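Local coordinates for probable adenylyl-sulfate kinase (Aeropyrum pernix, PDB 2YVU), which catalyses the ATP-dependent phosphorylation of adenosine 5'-phosphosulfate to 3'-phosphoadenylyl sulfate, the activated form of sulfate, at the interface of chains A and B. Numbering follows the deposited sequence. Chains: chain A/B, Probable adenylyl-sulfate kinase.

Contact 1: the interface of chains A and B. Residues chain A 8-10, 43; chain B 9-10, 43.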
loop_
_atom_site.group_PDB
_atom_site.type_symbol
_atom_site.label_atom_id
_atom_site.label_comp_id
_atom_site.label_asym_id
_atom_site.label_seq_id
_atom_site.Cartn_x
_atom_site.Cartn_y
_atom_site.Cartn_z
ATOM N N LYS A 8 -18.958 -5.979 -9.184
ATOM C CA LYS A 8 -19.432 -4.572 -9.383
ATOM C C LYS A 8 -18.291 -3.656 -9.808
ATOM O O LYS A 8 -17.116 -3.979 -9.609
ATOM C CB LYS A 8 -20.068 -4.039 -8.100
ATOM C CG LYS A 8 -20.591 -2.620 -8.215
ATOM C CD LYS A 8 -21.402 -2.230 -6.989
ATOM C CE LYS A 8 -22.602 -3.144 -6.797
ATOM N NZ LYS A 8 -23.507 -2.683 -5.706
ATOM N N CYS A 9 -18.637 -2.508 -10.385
ATOM C CA CYS A 9 -17.627 -1.578 -10.867
ATOM C C CYS A 9 -17.970 -0.106 -10.680
ATOM O O CYS A 9 -18.896 0.401 -11.318
ATOM C CB CYS A 9 -17.369 -1.827 -12.357
ATOM S SG CYS A 9 -15.600 -1.762 -12.737
ATOM N N ILE A 10 -17.221 0.581 -9.816
ATOM C CA ILE A 10 -17.438 2.009 -9.587
ATOM C C ILE A 10 -16.150 2.759 -9.944
ATOM O O ILE A 10 -15.051 2.248 -9.742
ATOM C CB ILE A 10 -17.847 2.302 -8.115
ATOM C CG1 ILE A 10 -16.773 1.807 -7.144
ATOM C CG2 ILE A 10 -19.153 1.580 -7.787
ATOM C CD1 ILE A 10 -17.095 2.099 -5.673
ATOM N N ARG A 43 -15.877 -3.791 -4.251
ATOM C CA ARG A 43 -14.480 -4.143 -4.014
ATOM C C ARG A 43 -14.195 -3.440 -2.703
ATOM O O ARG A 43 -14.392 -2.226 -2.606
ATOM C CB ARG A 43 -13.575 -3.528 -5.074
ATOM C CG ARG A 43 -14.029 -3.735 -6.502
ATOM C CD ARG A 43 -13.345 -4.926 -7.097
ATOM N NE ARG A 43 -13.078 -4.713 -8.516
ATOM C CZ ARG A 43 -12.402 -5.567 -9.278
ATOM N NH1 ARG A 43 -11.929 -6.689 -8.744
ATOM N NH2 ARG A 43 -12.200 -5.300 -10.566
ATOM N N CYS B 9 -13.539 -3.634 -16.751
ATOM C CA CYS B 9 -13.658 -4.057 -15.365
ATOM C C CYS B 9 -13.262 -5.508 -15.173
ATOM O O CYS B 9 -14.115 -6.392 -15.101
ATOM C CB CYS B 9 -15.091 -3.854 -14.866
ATOM S SG CYS B 9 -15.116 -3.709 -13.058
ATOM N N ILE B 10 -11.964 -5.760 -15.072
ATOM C CA ILE B 10 -11.503 -7.127 -14.907
ATOM C C ILE B 10 -11.448 -7.551 -13.442
ATOM O O ILE B 10 -11.132 -6.755 -12.556
ATOM C CB ILE B 10 -10.124 -7.333 -15.599
ATOM C CG1 ILE B 10 -9.066 -6.392 -15.008
ATOM C CG2 ILE B 10 -10.272 -7.066 -17.100
ATOM C CD1 ILE B 10 -7.655 -6.653 -15.517
ATOM N N ARG B 43 -7.262 -0.175 -15.760
ATOM C CA ARG B 43 -6.860 0.541 -14.537
ATOM C C ARG B 43 -5.386 0.177 -14.421
ATOM O O ARG B 43 -5.057 -0.997 -14.417
ATOM C CB ARG B 43 -7.587 -0.016 -13.315
ATOM C CG ARG B 43 -8.690 0.874 -12.755
ATOM C CD ARG B 43 -10.012 0.600 -13.412
ATOM N NE ARG B 43 -11.092 0.374 -12.446
ATOM C CZ ARG B 43 -11.642 1.304 -11.667
ATOM N NH1 ARG B 43 -11.223 2.567 -11.708
ATOM N NH2 ARG B 43 -12.641 0.966 -10.858
#
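A:Cys9 and B:Cys9 are joined by an intermolecular disulfide, SG to SG at 2.0 Å, which ties the N-terminal segments of the two subunits together. Packing is densest here: the cysteines bury 38 and 61 Å² against the partner, far more than their neighbours. B:Cys9 carries its SG anti to the backbone N, which points the sulfur across the gap. Beyond the disulfide the contact thins out, and each arginine gives up no more than 15 Å². A:Arg43 NH2 donates to the backbone carbonyl B:Ile10 O at 2.7 Å. That oxygen lies at the edge of the guanidinium and in its plane, although the donor stands above the carbonyl plane. The twin bond, B:Arg43 NH2 to A:Ile10 O at 2.9 Å, is more bent, 136° at the hydrogen, with the oxygen tilted from the guanidinium plane. The two arginine chains reach these equivalent acceptors through different torsions (chi1 -49° in chain A, -106° in chain B), which may reflect a less constrained rim. A:Lys8 marks the loose side, hiding 4 Å² while its side chain, bent at chi3, runs away from chain B. The site cross-links the two copies covalently, with reciprocal arginine-carbonyl bonds beside the link, and may thereby stabilise a dimer.

Contact 2: the interface of chains A and B. Residues chain A 51, 54-56; chain B 72, 76.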
loop_
_atom_site.group_PDB
_atom_site.type_symbol
_atom_site.label_atom_id
_atom_site.label_comp_id
_atom_site.label_asym_id
_atom_site.label_seq_id
_atom_site.Cartn_x
_atom_site.Cartn_y
_atom_site.Cartn_z
ATOM N N TRP A 51 -2.635 -6.124 10.481
ATOM C CA TRP A 51 -2.227 -6.491 9.130
ATOM C C TRP A 51 -0.951 -5.746 8.782
ATOM O O TRP A 51 0.042 -6.341 8.375
ATOM C CB TRP A 51 -3.315 -6.119 8.120
ATOM C CG TRP A 51 -2.824 -6.078 6.705
ATOM C CD1 TRP A 51 -2.570 -7.149 5.888
ATOM C CD2 TRP A 51 -2.483 -4.907 5.949
ATOM N NE1 TRP A 51 -2.092 -6.711 4.671
ATOM C CE2 TRP A 51 -2.028 -5.341 4.682
ATOM C CE3 TRP A 51 -2.515 -3.534 6.220
ATOM C CZ2 TRP A 51 -1.610 -4.449 3.689
ATOM C CZ3 TRP A 51 -2.101 -2.652 5.236
ATOM C CH2 TRP A 51 -1.653 -3.113 3.984
ATOM N N THR A 54 2.655 -6.791 10.052
ATOM C CA THR A 54 3.425 -7.880 9.476
ATOM C C THR A 54 3.626 -7.710 7.982
ATOM O O THR A 54 4.140 -8.617 7.320
ATOM C CB THR A 54 2.753 -9.253 9.710
ATOM O OG1 THR A 54 1.464 -9.267 9.089
ATOM C CG2 THR A 54 2.608 -9.524 11.201
ATOM N N THR A 55 3.243 -6.560 7.435
ATOM C CA THR A 55 3.391 -6.380 5.993
ATOM C C THR A 55 4.044 -5.081 5.530
ATOM O O THR A 55 5.236 -5.038 5.282
ATOM C CB THR A 55 2.018 -6.513 5.281
ATOM O OG1 THR A 55 1.152 -5.450 5.718
ATOM C CG2 THR A 55 1.380 -7.888 5.585
ATOM N N VAL A 56 3.256 -4.018 5.428
ATOM C CA VAL A 56 3.765 -2.743 4.932
ATOM C C VAL A 56 4.503 -1.874 5.933
ATOM O O VAL A 56 5.282 -1.003 5.558
ATOM C CB VAL A 56 2.609 -1.926 4.285
ATOM C CG1 VAL A 56 1.987 -2.742 3.152
ATOM C CG2 VAL A 56 1.547 -1.586 5.322
ATOM N N LYS B 72 9.200 -5.739 0.345
ATOM C CA LYS B 72 8.086 -6.550 0.822
ATOM C C LYS B 72 6.839 -5.683 0.897
ATOM O O LYS B 72 5.719 -6.144 0.641
ATOM C CB LYS B 72 8.393 -7.130 2.208
ATOM C CG LYS B 72 7.235 -7.904 2.807
ATOM C CD LYS B 72 7.578 -8.486 4.174
ATOM C CE LYS B 72 6.485 -9.435 4.640
ATOM N NZ LYS B 72 6.777 -9.943 6.007
ATOM N N TRP B 76 3.356 -6.145 -1.203
ATOM C CA TRP B 76 2.034 -6.176 -0.601
ATOM C C TRP B 76 1.081 -5.140 -1.202
ATOM O O TRP B 76 -0.113 -5.410 -1.376
ATOM C CB TRP B 76 2.150 -6.047 0.923
ATOM C CG TRP B 76 2.119 -7.391 1.559
ATOM C CD1 TRP B 76 3.184 -8.116 2.018
ATOM C CD2 TRP B 76 0.961 -8.225 1.730
ATOM N NE1 TRP B 76 2.758 -9.355 2.462
ATOM C CE2 TRP B 76 1.406 -9.448 2.297
ATOM C CE3 TRP B 76 -0.400 -8.060 1.455
ATOM C CZ2 TRP B 76 0.533 -10.498 2.599
ATOM C CZ3 TRP B 76 -1.273 -9.103 1.752
ATOM C CH2 TRP B 76 -0.800 -10.310 2.321
#
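The methyl CG2 of A:Thr55 sits over one face of the B:Trp76 indole, 3.7 Å from the centroid of its five-membered ring, a CH-pi contact offset toward the rim. Its CB follows, 3.8 Å from B:Trp76 CG, and the two side chains cross at about a right angle. The indole also meets A:Trp51, whose pyrrole edge carries NE1 to 3.9 Å from CZ3 of B:Trp76; ring planes 80° apart make this an edge-to-face pair. At the base of the B:Trp76 side chain, A:Val56 CG1 approaches CB. The polar member of the first shell is B:Lys72, extended along its whole length, whose NZ donates to the backbone A:Thr54 O at 3.2 Å, tilted from the carbonyl plane. B:Lys72 and B:Trp76 project from one helix, 64-83, a turn apart, and so engage the same A:Thr54-A:Val56 loop together. Behind the first shell, A:Thr55 is fixed by its own hydroxyl: OG1 lies between the backbone N and the carbonyl carbon (chi1 64°) and donates to A:Trp51 O at 3.0 Å, leaving CG2 to face chain B. The same OG1 stands 3.3 Å above the plane of the A:Trp51 ring, over its centre.

Contact 3: the interface of chains A and B. Residues chain A 45, 47, 51, 77, 81; chain B 80, 83-84.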
loop_
_atom_site.group_PDB
_atom_site.type_symbol
_atom_site.label_atom_id
_atom_site.label_comp_id
_atom_site.label_asym_id
_atom_site.label_seq_id
_atom_site.Cartn_x
_atom_site.Cartn_y
_atom_site.Cartn_z
ATOM N N GLU A 45 -11.397 -3.272 0.893
ATOM C CA GLU A 45 -10.174 -3.676 1.569
ATOM C C GLU A 45 -10.205 -3.072 2.943
ATOM O O GLU A 45 -10.491 -1.886 3.098
ATOM C CB GLU A 45 -8.930 -3.199 0.851
ATOM C CG GLU A 45 -8.702 -3.894 -0.468
ATOM C CD GLU A 45 -8.294 -5.339 -0.281
ATOM O OE1 GLU A 45 -7.977 -5.727 0.857
ATOM O OE2 GLU A 45 -8.269 -6.074 -1.270
ATOM N N LEU A 47 -7.923 -2.232 6.059
ATOM C CA LEU A 47 -6.537 -2.080 6.445
ATOM C C LEU A 47 -6.537 -1.786 7.935
ATOM O O LEU A 47 -7.242 -0.891 8.394
ATOM C CB LEU A 47 -5.862 -0.923 5.672
ATOM C CG LEU A 47 -5.946 -0.949 4.136
ATOM C CD1 LEU A 47 -5.326 0.312 3.559
ATOM C CD2 LEU A 47 -5.234 -2.176 3.580
ATOM N N TRP A 51 -2.635 -6.124 10.481
ATOM C CA TRP A 51 -2.227 -6.491 9.130
ATOM C C TRP A 51 -0.951 -5.746 8.782
ATOM O O TRP A 51 0.042 -6.341 8.375
ATOM C CB TRP A 51 -3.315 -6.119 8.120
ATOM C CG TRP A 51 -2.824 -6.078 6.705
ATOM C CD1 TRP A 51 -2.570 -7.149 5.888
ATOM C CD2 TRP A 51 -2.483 -4.907 5.949
ATOM N NE1 TRP A 51 -2.092 -6.711 4.671
ATOM C CE2 TRP A 51 -2.028 -5.341 4.682
ATOM C CE3 TRP A 51 -2.515 -3.534 6.220
ATOM C CZ2 TRP A 51 -1.610 -4.449 3.689
ATOM C CZ3 TRP A 51 -2.101 -2.652 5.236
ATOM C CH2 TRP A 51 -1.653 -3.113 3.984
ATOM N N ILE A 77 -1.559 4.209 0.416
ATOM C CA ILE A 77 -2.050 2.907 -0.016
ATOM C C ILE A 77 -3.565 3.025 -0.164
ATOM O O ILE A 77 -4.149 2.526 -1.118
ATOM C CB ILE A 77 -1.724 1.821 1.022
ATOM C CG1 ILE A 77 -0.200 1.666 1.142
ATOM C CG2 ILE A 77 -2.425 0.521 0.665
ATOM C CD1 ILE A 77 0.279 0.708 2.275
ATOM N N LEU A 81 -5.713 2.637 -3.705
ATOM C CA LEU A 81 -6.798 1.672 -3.859
ATOM C C LEU A 81 -8.099 2.394 -4.212
ATOM O O LEU A 81 -8.831 2.000 -5.133
ATOM C CB LEU A 81 -6.980 0.864 -2.566
ATOM C CG LEU A 81 -5.927 -0.222 -2.249
ATOM C CD1 LEU A 81 -6.021 -0.646 -0.777
ATOM C CD2 LEU A 81 -6.140 -1.431 -3.152
ATOM N N LEU B 80 -2.463 -5.952 -3.186
ATOM C CA LEU B 80 -3.783 -5.367 -2.919
ATOM C C LEU B 80 -4.374 -4.739 -4.192
ATOM O O LEU B 80 -5.524 -4.964 -4.531
ATOM C CB LEU B 80 -3.717 -4.295 -1.819
ATOM C CG LEU B 80 -3.335 -4.741 -0.410
ATOM C CD1 LEU B 80 -3.505 -3.581 0.589
ATOM C CD2 LEU B 80 -4.204 -5.876 -0.009
ATOM N N ARG B 83 -5.331 -7.531 -6.830
ATOM C CA ARG B 83 -6.466 -8.356 -6.454
ATOM C C ARG B 83 -7.749 -7.560 -6.572
ATOM O O ARG B 83 -8.840 -8.114 -6.478
ATOM C CB ARG B 83 -6.292 -8.962 -5.047
ATOM C CG ARG B 83 -6.584 -8.072 -3.838
ATOM C CD ARG B 83 -6.125 -8.831 -2.594
ATOM N NE ARG B 83 -6.498 -8.234 -1.305
ATOM C CZ ARG B 83 -6.013 -8.665 -0.139
ATOM N NH1 ARG B 83 -5.160 -9.692 -0.110
ATOM N NH2 ARG B 83 -6.321 -8.046 0.994
ATOM N N ASN B 84 -7.622 -6.257 -6.788
ATOM C CA ASN B 84 -8.803 -5.445 -6.973
ATOM C C ASN B 84 -8.948 -4.989 -8.417
ATOM O O ASN B 84 -9.568 -3.963 -8.712
ATOM C CB ASN B 84 -8.800 -4.261 -6.004
ATOM C CG ASN B 84 -9.249 -4.670 -4.626
ATOM O OD1 ASN B 84 -10.439 -4.884 -4.398
ATOM N ND2 ASN B 84 -8.297 -4.822 -3.702
#
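A:Glu45 and A:Leu47 lie on strand 44-48 in extended conformation and meet the C-terminal end of helix 64-83 of chain B, where B:Arg83 is still helical and B:Asn84 follows it. In this member of the APS kinase family the patch joins a bidentate salt bridge to a leucine contact. B:Arg83 grips the A:Glu45 carboxylate side-on: NE donates to OE2 at 2.8 Å and NH2 to OE1 at 2.9 Å, both nearly straight. Each oxygen is met on its syn side and lies in the guanidinium plane, and the two flat groups are 24° apart. The anti side of OE2 takes a further bond, 2.7 Å from B:Asn84 ND2, whose amide plane is turned 85° from the carboxylate. That amide nitrogen also donates to B:Leu80 O at 2.9 Å, so the helix end positions it. A glutamine in place of A:Glu45 would probably leave the B:Arg83 guanidinium without its charge partner and one of the N-H groups now bound to the carboxylate without an acceptor. Alongside, B:Leu80 buries 75 Å²; its CG, anti to the carbonyl carbon (chi1 -65°), sends CD1 toward A:Leu47 CD2 and A:Trp51 CZ2, each at 3.7 Å. A:Leu47 CD2 itself covers one face of the A:Trp51 ring near the rim. A:Leu81 CD2 reaches the root of B:Leu80, 4.0 Å from CB.

The C-alpha centres of contact 1 and contact 2 are about 24 Å apart, with contact 3 between them, about 14 Å from contact 1 and 11 Å from contact 2. A:Trp51 belongs to both contact 2 and contact 3, and helix 64-83 of chain B supplies residues to both, so these two form one continuous surface. Contact 1 is attached at the far end through the segment leading into strand 44-48. Two-fold symmetry repeats contacts 2 and 3 with the chains exchanged, whereas contact 1 holds both of its own halves, consistent with a dimer. Contacts 2 and 3 each lie about 18 Å from A:Ser94, the predicted phosphoserine site, so any influence on it would be indirect.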